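Local coordinates for protein FAD-dependent oxidoreductase (Actinomadura kijaniata, PDB 4KCF) that probably catalyses flavin-dependent N-oxygenation of the amino group of a dTDP-linked 3-amino-4-keto sugar, on an acyl-CoA dehydrogenase fold, on the way to kijanose, at residues R183-S188 against T239-F244; Q271-V276 against R349-H354; R218-F223 against C247-D252. All coordinates share one frame; numbering follows the deposited sequence.

Contact 1: residues R183-S188 against T239-F244; sequences RKTLVS and TVDIVF. With FMN (flavin mononucleotide), chain C.
Asp241 OD1 is gripped by Thr185 OG1, which donates to it at 2.6 Å on the syn side but 32° out of the carboxylate plane, and by a water that also donates to Thr239 O. The other oxygen, OD2, takes a salt bridge from Arg183 NH1 at 2.9 Å on its anti side, the guanidinium plane turned 76° from that of the carboxylate. Thr185 lies alongside Asp241, its chi1 of -176° turning OG1 to the carboxylate. These side chains stand on two antiparallel strands of the middle beta domain of the acyl-CoA dehydrogenase fold, Lys184 and Ile242 forming a hydrogen-bonded pair. Beside it, Lys184 CG meets the edge of the Phe244 ring, CE2 being 3.8 Å away, while the Lys184 amine leads off to a salt bridge with Asp162. Further along, Val187 CG2 packs on Ile242 CD1 at 3.6 Å. Past the strand the flavin takes over: Ser188 N donates to FMN O4 at 2.8 Å and Ser188 OG to FMN N5 at 2.7 Å. Thr239 OG1, hydrogen-bonded to Ser237, lies 2.7 Å from Ser188 OG, and the methyl CG2 of Thr239 comes within 3.3 Å of FMN C6.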
loop_
_atom_site.group_PDB
_atom_site.type_symbol
_atom_site.label_atom_id
_atom_site.label_comp_id
_atom_site.label_asym_id
_atom_site.label_seq_id
_atom_site.Cartn_x
_atom_site.Cartn_y
_atom_site.Cartn_z
ATOM N N ARG A 183 0.729 -2.829 20.645
ATOM C CA ARG A 183 0.131 -3.764 19.701
ATOM C C ARG A 183 -0.399 -2.972 18.499
ATOM O O ARG A 183 -0.998 -1.893 18.661
ATOM C CB ARG A 183 -0.882 -4.716 20.359
ATOM C CG ARG A 183 -2.166 -4.911 19.586
ATOM C CD ARG A 183 -2.612 -6.304 19.202
ATOM N NE ARG A 183 -3.247 -6.998 20.297
ATOM C CZ ARG A 183 -4.155 -7.973 20.245
ATOM N NH1 ARG A 183 -4.747 -8.495 19.173
ATOM N NH2 ARG A 183 -4.533 -8.422 21.423
ATOM N N LYS A 184 -0.086 -3.468 17.305
ATOM C CA LYS A 184 -0.542 -2.837 16.074
ATOM C C LYS A 184 -1.526 -3.824 15.481
ATOM O O LYS A 184 -1.368 -5.044 15.608
ATOM C CB LYS A 184 0.614 -2.578 15.102
ATOM C CG LYS A 184 1.557 -1.434 15.464
ATOM C CD LYS A 184 0.765 -0.154 15.801
ATOM C CE LYS A 184 1.723 1.020 15.896
ATOM N NZ LYS A 184 1.003 2.271 16.308
ATOM N N THR A 185 -2.573 -3.299 14.858
ATOM C CA THR A 185 -3.500 -4.155 14.135
ATOM C C THR A 185 -3.336 -3.938 12.624
ATOM O O THR A 185 -2.852 -2.891 12.201
ATOM C CB THR A 185 -4.964 -4.015 14.663
ATOM O OG1 THR A 185 -5.808 -4.949 13.971
ATOM C CG2 THR A 185 -5.473 -2.584 14.503
ATOM N N LEU A 186 -3.691 -4.922 11.805
ATOM C CA LEU A 186 -3.692 -4.787 10.332
ATOM C C LEU A 186 -2.266 -4.606 9.798
ATOM O O LEU A 186 -1.880 -3.509 9.394
ATOM C CB LEU A 186 -4.651 -3.669 9.868
ATOM C CG LEU A 186 -6.054 -3.787 10.492
ATOM C CD1 LEU A 186 -6.894 -2.542 10.197
ATOM C CD2 LEU A 186 -6.784 -5.017 9.954
ATOM N N VAL A 187 -1.441 -5.650 9.848
ATOM C CA VAL A 187 -0.054 -5.526 9.404
ATOM C C VAL A 187 0.084 -6.533 8.287
ATOM O O VAL A 187 0.379 -7.699 8.557
ATOM C CB VAL A 187 0.992 -5.866 10.504
ATOM C CG1 VAL A 187 2.410 -5.572 9.987
ATOM C CG2 VAL A 187 0.768 -5.005 11.759
ATOM N N SER A 188 -0.197 -6.110 7.058
ATOM C CA SER A 188 -0.171 -7.041 5.943
ATOM C C SER A 188 1.270 -7.536 5.780
ATOM O O SER A 188 2.212 -6.796 6.113
ATOM C CB SER A 188 -0.580 -6.310 4.649
ATOM O OG SER A 188 -1.858 -5.732 4.873
ATOM N N THR A 239 -2.773 -10.057 7.102
ATOM C CA THR A 239 -3.004 -8.753 7.728
ATOM C C THR A 239 -3.330 -8.917 9.224
ATOM O O THR A 239 -4.385 -8.486 9.717
ATOM C CB THR A 239 -4.051 -7.928 6.894
ATOM O OG1 THR A 239 -3.517 -7.739 5.578
ATOM C CG2 THR A 239 -4.343 -6.519 7.452
ATOM N N VAL A 240 -2.368 -9.509 9.935
ATOM C CA VAL A 240 -2.508 -9.853 11.354
ATOM C C VAL A 240 -2.113 -8.751 12.318
ATOM O O VAL A 240 -1.633 -7.698 11.910
ATOM C CB VAL A 240 -1.696 -11.115 11.702
ATOM C CG1 VAL A 240 -2.189 -12.253 10.855
ATOM C CG2 VAL A 240 -0.172 -10.822 11.517
ATOM N N ASP A 241 -2.378 -8.961 13.603
ATOM C CA ASP A 241 -1.941 -8.014 14.623
ATOM C C ASP A 241 -0.519 -8.409 14.992
ATOM O O ASP A 241 -0.152 -9.577 14.836
ATOM C CB ASP A 241 -2.815 -8.137 15.869
ATOM C CG ASP A 241 -4.151 -7.427 15.713
ATOM O OD1 ASP A 241 -4.670 -7.254 14.587
ATOM O OD2 ASP A 241 -4.664 -6.968 16.749
ATOM N N ILE A 242 0.255 -7.456 15.500
ATOM C CA ILE A 242 1.565 -7.755 16.102
ATOM C C ILE A 242 1.629 -7.126 17.495
ATOM O O ILE A 242 1.096 -6.033 17.711
ATOM C CB ILE A 242 2.731 -7.321 15.192
ATOM C CG1 ILE A 242 2.784 -5.796 15.109
ATOM C CG2 ILE A 242 2.583 -7.967 13.821
ATOM C CD1 ILE A 242 3.573 -5.277 13.946
ATOM N N VAL A 243 2.246 -7.831 18.442
ATOM C CA VAL A 243 2.308 -7.396 19.835
ATOM C C VAL A 243 3.740 -7.073 20.268
ATOM O O VAL A 243 4.657 -7.781 19.882
ATOM C CB VAL A 243 1.660 -8.447 20.748
ATOM C CG1 VAL A 243 1.712 -8.005 22.207
ATOM C CG2 VAL A 243 0.212 -8.707 20.291
ATOM N N PHE A 244 3.946 -5.979 21.000
ATOM C CA PHE A 244 5.265 -5.626 21.521
ATOM C C PHE A 244 5.161 -5.606 23.025
ATOM O O PHE A 244 4.345 -4.888 23.613
ATOM C CB PHE A 244 5.735 -4.257 21.060
ATOM C CG PHE A 244 5.362 -3.969 19.641
ATOM C CD1 PHE A 244 6.106 -4.481 18.599
ATOM C CD2 PHE A 244 4.280 -3.154 19.358
ATOM C CE1 PHE A 244 5.790 -4.190 17.281
ATOM C CE2 PHE A 244 3.928 -2.894 18.040
ATOM C CZ PHE A 244 4.691 -3.403 17.001
HETATM N N1 FMN C . -2.082 -0.461 7.803
HETATM C C2 FMN C . -0.734 -0.481 7.975
HETATM O O2 FMN C . -0.251 0.469 8.653
HETATM N N3 FMN C . 0.025 -1.461 7.411
HETATM C C4 FMN C . -0.620 -2.450 6.752
HETATM O O4 FMN C . 0.112 -3.451 6.189
HETATM C C4A FMN C . -2.020 -2.419 6.539
HETATM N N5 FMN C . -2.696 -3.383 5.838
HETATM C C5A FMN C . -4.054 -3.325 5.747
HETATM C C6 FMN C . -4.722 -4.319 5.031
HETATM C C7 FMN C . -6.122 -4.276 4.900
HETATM C C7M FMN C . -6.843 -5.360 4.143
HETATM C C8 FMN C . -6.893 -3.183 5.530
HETATM C C8M FMN C . -8.399 -3.059 5.433
HETATM C C9 FMN C . -6.170 -2.217 6.218
HETATM C C9A FMN C . -4.766 -2.265 6.333
HETATM N N10 FMN C . -4.107 -1.311 7.048
HETATM C C10 FMN C . -2.756 -1.386 7.103
HETATM C "C1'" FMN C . -4.736 -0.197 7.784
HETATM C "C2'" FMN C . -5.707 0.878 7.296
HETATM O "O2'" FMN C . -4.722 1.613 6.572
HETATM C "C3'" FMN C . -6.600 1.712 8.264
HETATM O "O3'" FMN C . -5.900 2.311 9.380
HETATM C "C4'" FMN C . -7.910 1.187 8.917
HETATM O "O4'" FMN C . -8.632 0.012 8.463
HETATM O O HOH W 1 -5.458 -7.811 12.012
#

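Contact 2: residues Q271-V276 against R349-H354. With AKM ([(2R,4S,6R)-4-azanyl-4,6-dimethyl-5,5-bis(oxidanyl)oxan-2-yl] [[(2R,3S,5R)-5-[5-methyl-2,4-bis(oxidanylidene)pyrimidin-1-yl]-3-oxidanyl-oxolan-2-yl]methoxy-oxidanyl-phosphoryl] hydrogen phosphate), chain B.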
loop_
_atom_site.group_PDB
_atom_site.type_symbol
_atom_site.label_atom_id
_atom_site.label_comp_id
_atom_site.label_asym_id
_atom_site.label_seq_id
_atom_site.Cartn_x
_atom_site.Cartn_y
_atom_site.Cartn_z
ATOM N N GLN A 271 3.564 10.755 3.229
ATOM C CA GLN A 271 2.320 9.995 3.333
ATOM C C GLN A 271 1.593 9.817 2.006
ATOM O O GLN A 271 0.694 8.953 1.905
ATOM C CB GLN A 271 1.443 10.657 4.376
ATOM C CG GLN A 271 2.111 10.658 5.765
ATOM C CD GLN A 271 1.181 11.249 6.770
ATOM O OE1 GLN A 271 0.106 11.700 6.391
ATOM N NE2 GLN A 271 1.552 11.231 8.045
ATOM N N THR A 272 1.979 10.597 0.997
ATOM C CA THR A 272 1.479 10.342 -0.332
ATOM C C THR A 272 2.358 9.264 -0.962
ATOM O O THR A 272 1.838 8.229 -1.423
ATOM C CB THR A 272 1.430 11.653 -1.155
ATOM O OG1 THR A 272 0.416 12.504 -0.608
ATOM C CG2 THR A 272 1.085 11.347 -2.609
ATOM N N VAL A 273 3.684 9.470 -0.931
ATOM C CA VAL A 273 4.620 8.497 -1.505
ATOM C C VAL A 273 4.329 7.081 -1.019
ATOM O O VAL A 273 4.364 6.127 -1.786
ATOM C CB VAL A 273 6.131 8.886 -1.317
ATOM C CG1 VAL A 273 7.046 7.746 -1.706
ATOM C CG2 VAL A 273 6.487 9.992 -2.300
ATOM N N SER A 274 4.106 6.928 0.280
ATOM C CA SER A 274 3.989 5.600 0.844
ATOM C C SER A 274 2.688 4.823 0.568
ATOM O O SER A 274 2.743 3.605 0.739
ATOM C CB SER A 274 4.226 5.675 2.341
ATOM O OG SER A 274 3.113 6.290 2.960
ATOM N N SER A 275 1.592 5.440 0.097
ATOM C CA SER A 275 0.338 4.723 -0.221
ATOM C C SER A 275 -0.240 4.963 -1.622
ATOM O O SER A 275 -0.992 4.150 -2.092
ATOM C CB SER A 275 -0.822 5.277 0.622
ATOM O OG SER A 275 -0.704 4.720 1.880
ATOM N N VAL A 276 0.067 6.067 -2.282
ATOM C CA VAL A 276 -0.640 6.474 -3.501
ATOM C C VAL A 276 -0.612 5.399 -4.575
ATOM O O VAL A 276 -1.594 5.217 -5.290
ATOM C CB VAL A 276 -0.278 7.872 -3.985
ATOM C CG1 VAL A 276 1.103 7.883 -4.709
ATOM C CG2 VAL A 276 -1.389 8.390 -4.933
ATOM N N ARG A 349 0.766 19.515 0.743
ATOM C CA ARG A 349 -0.651 19.779 0.491
ATOM C C ARG A 349 -1.103 19.346 -0.902
ATOM O O ARG A 349 -2.085 18.607 -1.039
ATOM C CB ARG A 349 -1.025 21.250 0.710
ATOM C CG ARG A 349 -1.013 21.619 2.198
ATOM C CD ARG A 349 -1.551 23.055 2.375
ATOM N NE ARG A 349 -0.612 24.039 1.835
ATOM C CZ ARG A 349 0.278 24.683 2.587
ATOM N NH1 ARG A 349 0.364 24.443 3.888
ATOM N NH2 ARG A 349 1.100 25.571 2.043
ATOM N N GLN A 350 -0.312 19.716 -1.902
ATOM C CA GLN A 350 -0.648 19.370 -3.267
ATOM C C GLN A 350 -0.570 17.887 -3.603
ATOM O O GLN A 350 -1.365 17.382 -4.404
ATOM C CB GLN A 350 0.262 20.124 -4.217
ATOM C CG GLN A 350 -0.108 21.612 -4.197
ATOM C CD GLN A 350 0.412 22.340 -5.424
ATOM O OE1 GLN A 350 0.631 21.720 -6.456
ATOM N NE2 GLN A 350 0.629 23.649 -5.319
ATOM N N MET A 351 0.466 17.255 -3.054
ATOM C CA MET A 351 0.588 15.802 -3.148
ATOM C C MET A 351 -0.639 15.089 -2.550
ATOM O O MET A 351 -1.221 14.239 -3.199
ATOM C CB MET A 351 1.914 15.333 -2.547
ATOM C CG MET A 351 3.071 15.557 -3.544
ATOM S SD MET A 351 4.680 14.998 -2.920
ATOM C CE MET A 351 4.625 13.214 -3.202
ATOM N N MET A 352 -1.003 15.433 -1.327
ATOM C CA MET A 352 -2.129 14.838 -0.626
ATOM C C MET A 352 -3.473 15.145 -1.319
ATOM O O MET A 352 -4.370 14.307 -1.313
ATOM C CB MET A 352 -2.103 15.198 0.860
ATOM C CG MET A 352 -3.029 14.369 1.734
ATOM S SD MET A 352 -2.805 12.584 1.564
ATOM C CE MET A 352 -1.258 12.421 2.454
ATOM N N ARG A 353 -3.590 16.324 -1.922
ATOM C CA ARG A 353 -4.747 16.740 -2.696
ATOM C C ARG A 353 -4.944 15.861 -3.925
ATOM O O ARG A 353 -6.023 15.303 -4.114
ATOM C CB ARG A 353 -4.642 18.217 -3.096
ATOM C CG ARG A 353 -5.908 18.748 -3.777
ATOM C CD ARG A 353 -7.076 18.823 -2.774
ATOM N NE ARG A 353 -8.241 19.622 -3.169
ATOM C CZ ARG A 353 -8.281 20.946 -3.117
ATOM N NH1 ARG A 353 -7.178 21.589 -2.789
ATOM N NH2 ARG A 353 -9.373 21.632 -3.443
ATOM N N HIS A 354 -3.901 15.702 -4.739
ATOM C CA HIS A 354 -4.007 14.798 -5.875
ATOM C C HIS A 354 -4.367 13.388 -5.397
ATOM O O HIS A 354 -5.241 12.719 -5.957
ATOM C CB HIS A 354 -2.663 14.745 -6.610
ATOM C CG HIS A 354 -2.440 15.873 -7.580
ATOM N ND1 HIS A 354 -2.946 15.867 -8.861
ATOM C CD2 HIS A 354 -1.768 17.045 -7.450
ATOM C CE1 HIS A 354 -2.594 16.983 -9.481
ATOM N NE2 HIS A 354 -1.848 17.694 -8.656
HETATM O O2P AKM B . 3.520 7.100 5.441
HETATM P P AKM B . 4.716 7.476 6.321
HETATM O O1P AKM B . 4.507 8.463 7.433
HETATM O OPP AKM B . 5.283 6.162 7.023
HETATM P P2 AKM B . 5.495 4.699 6.410
HETATM O O3P AKM B . 6.475 4.050 7.379
HETATM O O1 AKM B . 4.087 3.972 6.618
HETATM C C1 AKM B . 3.163 3.670 5.587
HETATM C C2 AKM B . 1.777 3.379 6.187
HETATM C C3 AKM B . 0.893 2.678 5.155
HETATM C C3M AKM B . 0.433 3.844 4.274
HETATM N N3 AKM B . -0.285 2.070 5.791
HETATM C C4 AKM B . 1.588 1.506 4.445
HETATM O O4A AKM B . 1.488 0.299 5.220
HETATM O O4B AKM B . 0.894 1.197 3.224
HETATM C C5 AKM B . 3.117 1.491 4.407
HETATM C C6 AKM B . 3.861 0.931 3.201
HETATM O O5 AKM B . 3.841 2.590 4.957
HETATM O O4P AKM B . 5.862 4.620 4.937
HETATM O "O5'" AKM B . 5.849 8.047 5.334
HETATM C "C5'" AKM B . 7.050 8.511 5.948
HETATM C "C4'" AKM B . 8.110 8.204 4.904
HETATM C "C3'" AKM B . 9.540 8.485 5.378
HETATM O "O3'" AKM B . 10.112 7.249 5.781
HETATM C "C2'" AKM B . 10.282 9.000 4.156
HETATM C "C1'" AKM B . 9.200 9.259 3.105
HETATM O "O4'" AKM B . 7.936 9.063 3.774
HETATM N N11 AKM B . 9.202 10.580 2.463
HETATM C C21 AKM B . 9.256 10.642 1.137
HETATM O O21 AKM B . 9.379 9.499 0.419
HETATM N N31 AKM B . 9.245 11.800 0.457
HETATM C C41 AKM B . 9.133 12.946 1.153
HETATM O O41 AKM B . 9.095 14.147 0.530
HETATM C C51 AKM B . 9.024 12.926 2.623
HETATM C C5A AKM B . 8.882 14.215 3.382
HETATM C C61 AKM B . 9.074 11.682 3.229
#
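This is a buried, apolar helix-to-helix contact inside the C-terminal helical domain, where the end of helix 267-273 rests on the long helix 344-377. Thr272 sits in the middle, its side chain directed at the long helix between two methionines. Its OG1 lies 3.3 Å from Met352 N, but the angle is poor and the two are not hydrogen-bonded; the hydroxyl instead bonds to Leu268 O, one turn back in its own helix. Thr272 OG1 also packs against carbon, with Met352 CE at 3.5 Å. Met352 gets there by folding: CG is anti to the backbone N (chi1 -166°), and bends at chi2 and chi3 swing the methyl back until CE also touches Gln271 CB at 3.8 Å. Met351 comes in on the other flank of Thr272, where its CE reaches Val273 CG2 at 3.8 Å and its CB lies 3.7 Å from Thr272 OG1. A glycine in place of Thr272 would probably lose the bond to Leu268 O, open a gap between the two methionines and leave their methyl ends freer to turn. Helix 306-338 adds Leu336 beside Met351, and Phe412 of helix 406-417 packs on Met352. On the ligand side, Ser274 OG donates to AKM O2P at 2.6 Å, and Gln271, whose amide nitrogen is hydrogen-bonded to Asn425, brings CG to 3.7 Å from AKM O1P. The arrangement is that of a pocket wall in an acyl-CoA dehydrogenase-type helical domain, segment 271-276 meeting the diphosphate on one side and packing on a long helix on another.

Contact 3: residues R218-F223 against C247-D252; sequences RDTPGF and CPIPAD
A type II beta turn, running from Thr220 to Phe223, packs here against the short edge strand 247-249 at the periphery of the beta domain. The turn joins strand 210-217 to strand 223-225, and the contact lies well away from the flavin and sugar sites. The turn's backbone bond, Phe223 N to Thr220 O, is weak at 3.5 Å. Gly222 occupies the third position of the turn with a positive phi of 78°; a side chain there would run into the carbonyl O of Pro221, so the backbone itself calls for glycine.

Thr220 is directed at the strand, and its methyl CG2, anti to the backbone N, does the touching. Thr220 CG2 meets Pro248 O at 3.5 Å and also touches the Pro248 ring at CD, the two side chains sliding past each other in opposite directions. The Thr220 hydroxyl turns back to Thr217 instead. The two prolines cross at about a right angle, and Pro221 CD and Pro248 CD are 3.8 Å apart. Both prolines are exposed; Pro248 CD also lies against Pro221 O.

Deeper in, Cys247 backs the turn. Its backbone is hydrogen-bonded to Leu180 of strand 178-187, and Cys247 CA makes a CA-H...O contact with Pro221 O at 3.6 Å, the angle at H being 149°. The Phe223 ring leads away from the strand and meets the ring of Phe196, their planes at about 60°. It is the base of the Phe223 side chain that stays near the strand: Cys247 SG, anti to its own carbonyl carbon, lies 3.7 Å from Phe223 CB and 3.4 Å from Phe223 N.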
loop_
_atom_site.group_PDB
_atom_site.type_symbol
_atom_site.label_atom_id
_atom_site.label_comp_id
_atom_site.label_asym_id
_atom_site.label_seq_id
_atom_site.Cartn_x
_atom_site.Cartn_y
_atom_site.Cartn_z
ATOM N N ARG A 218 12.232 -9.492 13.390
ATOM C CA ARG A 218 11.270 -10.527 13.744
ATOM C C ARG A 218 11.739 -11.250 15.008
ATOM O O ARG A 218 10.908 -11.715 15.782
ATOM C CB ARG A 218 11.056 -11.509 12.578
ATOM C CG ARG A 218 9.886 -12.458 12.767
ATOM C CD ARG A 218 9.757 -13.538 11.684
ATOM N NE ARG A 218 8.469 -14.171 11.969
ATOM C CZ ARG A 218 7.308 -13.852 11.391
ATOM N NH1 ARG A 218 6.195 -14.470 11.764
ATOM N NH2 ARG A 218 7.243 -12.945 10.420
ATOM N N ASP A 219 13.048 -11.324 15.238
ATOM C CA ASP A 219 13.558 -12.003 16.429
ATOM C C ASP A 219 13.728 -11.108 17.660
ATOM O O ASP A 219 14.349 -11.555 18.626
ATOM C CB ASP A 219 14.915 -12.634 16.108
ATOM C CG ASP A 219 15.930 -11.599 15.643
ATOM O OD1 ASP A 219 16.655 -11.919 14.677
ATOM O OD2 ASP A 219 16.015 -10.472 16.199
ATOM N N THR A 220 13.256 -9.860 17.667
ATOM C CA THR A 220 13.347 -9.038 18.876
ATOM C C THR A 220 12.521 -9.754 19.937
ATOM O O THR A 220 11.498 -10.336 19.589
ATOM C CB THR A 220 12.838 -7.599 18.640
ATOM O OG1 THR A 220 13.576 -7.000 17.565
ATOM C CG2 THR A 220 12.910 -6.724 19.883
ATOM N N PRO A 221 12.964 -9.756 21.214
ATOM C CA PRO A 221 12.230 -10.494 22.243
ATOM C C PRO A 221 10.983 -9.723 22.682
ATOM O O PRO A 221 10.999 -8.490 22.633
ATOM C CB PRO A 221 13.258 -10.655 23.390
ATOM C CG PRO A 221 14.587 -10.243 22.819
ATOM C CD PRO A 221 14.261 -9.267 21.720
ATOM N N GLY A 222 9.924 -10.431 23.086
ATOM C CA GLY A 222 8.662 -9.765 23.373
ATOM C C GLY A 222 7.836 -9.382 22.149
ATOM O O GLY A 222 6.682 -8.944 22.281
ATOM N N PHE A 223 8.405 -9.557 20.958
ATOM C CA PHE A 223 7.715 -9.225 19.716
ATOM C C PHE A 223 7.010 -10.479 19.258
ATOM O O PHE A 223 7.732 -11.435 18.978
ATOM C CB PHE A 223 8.691 -8.771 18.612
ATOM C CG PHE A 223 8.019 -8.566 17.269
ATOM C CD1 PHE A 223 6.945 -7.691 17.138
ATOM C CD2 PHE A 223 8.453 -9.247 16.135
ATOM C CE1 PHE A 223 6.309 -7.497 15.901
ATOM C CE2 PHE A 223 7.829 -9.077 14.891
ATOM C CZ PHE A 223 6.750 -8.198 14.775
ATOM N N CYS A 247 9.745 -4.694 24.196
ATOM C CA CYS A 247 10.696 -4.958 23.116
ATOM C C CYS A 247 11.908 -4.027 23.134
ATOM O O CYS A 247 11.744 -2.799 23.046
ATOM C CB CYS A 247 10.031 -4.842 21.740
ATOM S SG CYS A 247 8.935 -6.199 21.304
ATOM N N PRO A 248 13.125 -4.608 23.224
ATOM C CA PRO A 248 14.280 -3.715 23.212
ATOM C C PRO A 248 14.633 -3.239 21.797
ATOM O O PRO A 248 14.905 -4.019 20.874
ATOM C CB PRO A 248 15.395 -4.573 23.837
ATOM C CG PRO A 248 15.046 -5.953 23.429
ATOM C CD PRO A 248 13.522 -6.005 23.503
ATOM N N ILE A 249 14.644 -1.928 21.638
ATOM C CA ILE A 249 14.980 -1.399 20.338
ATOM C C ILE A 249 16.163 -0.472 20.553
ATOM O O ILE A 249 16.041 0.438 21.379
ATOM C CB ILE A 249 13.854 -0.508 19.737
ATOM C CG1 ILE A 249 12.474 -1.156 19.848
ATOM C CG2 ILE A 249 14.263 -0.046 18.331
ATOM C CD1 ILE A 249 12.297 -2.413 19.025
ATOM N N PRO A 250 17.266 -0.686 19.809
ATOM C CA PRO A 250 18.431 0.185 19.939
ATOM C C PRO A 250 18.097 1.589 19.447
ATOM O O PRO A 250 17.131 1.756 18.698
ATOM C CB PRO A 250 19.487 -0.466 19.039
ATOM C CG PRO A 250 18.963 -1.829 18.670
ATOM C CD PRO A 250 17.465 -1.789 18.857
ATOM N N ALA A 251 18.876 2.586 19.861
ATOM C CA ALA A 251 18.601 3.972 19.465
ATOM C C ALA A 251 18.770 4.206 17.971
ATOM O O ALA A 251 18.050 5.026 17.399
ATOM C CB ALA A 251 19.439 4.976 20.242
ATOM N N ASP A 252 19.707 3.490 17.364
ATOM C CA ASP A 252 19.973 3.684 15.948
ATOM C C ASP A 252 19.070 2.877 14.990
ATOM O O ASP A 252 19.281 2.897 13.789
ATOM C CB ASP A 252 21.467 3.450 15.690
ATOM C CG ASP A 252 21.879 1.996 15.891
ATOM O OD1 ASP A 252 21.130 1.204 16.512
ATOM O OD2 ASP A 252 22.973 1.628 15.415
#

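Overall arrangement
Contacts 1 and 3 belong to the same mixed beta sheet, their centres about 15 Å apart. Strand 178-187 pairs with both 240-244 and 247-249, which follow each other in the chain, and the segments of the two contacts alternate in sequence. They also touch, the Phe223 ring packing on Ile242 and Phe244. Contact 2 comes later in the chain, in the helical C-terminal domain, with its centre about 24 Å from that of contact 1 and about 31 Å from that of contact 3. Beta and helical domains thus approach the active site from separate places: contact 1 contributes to the flavin site and contact 2 to the nucleotide-sugar pocket, while contact 3 lies out at the sheet's periphery.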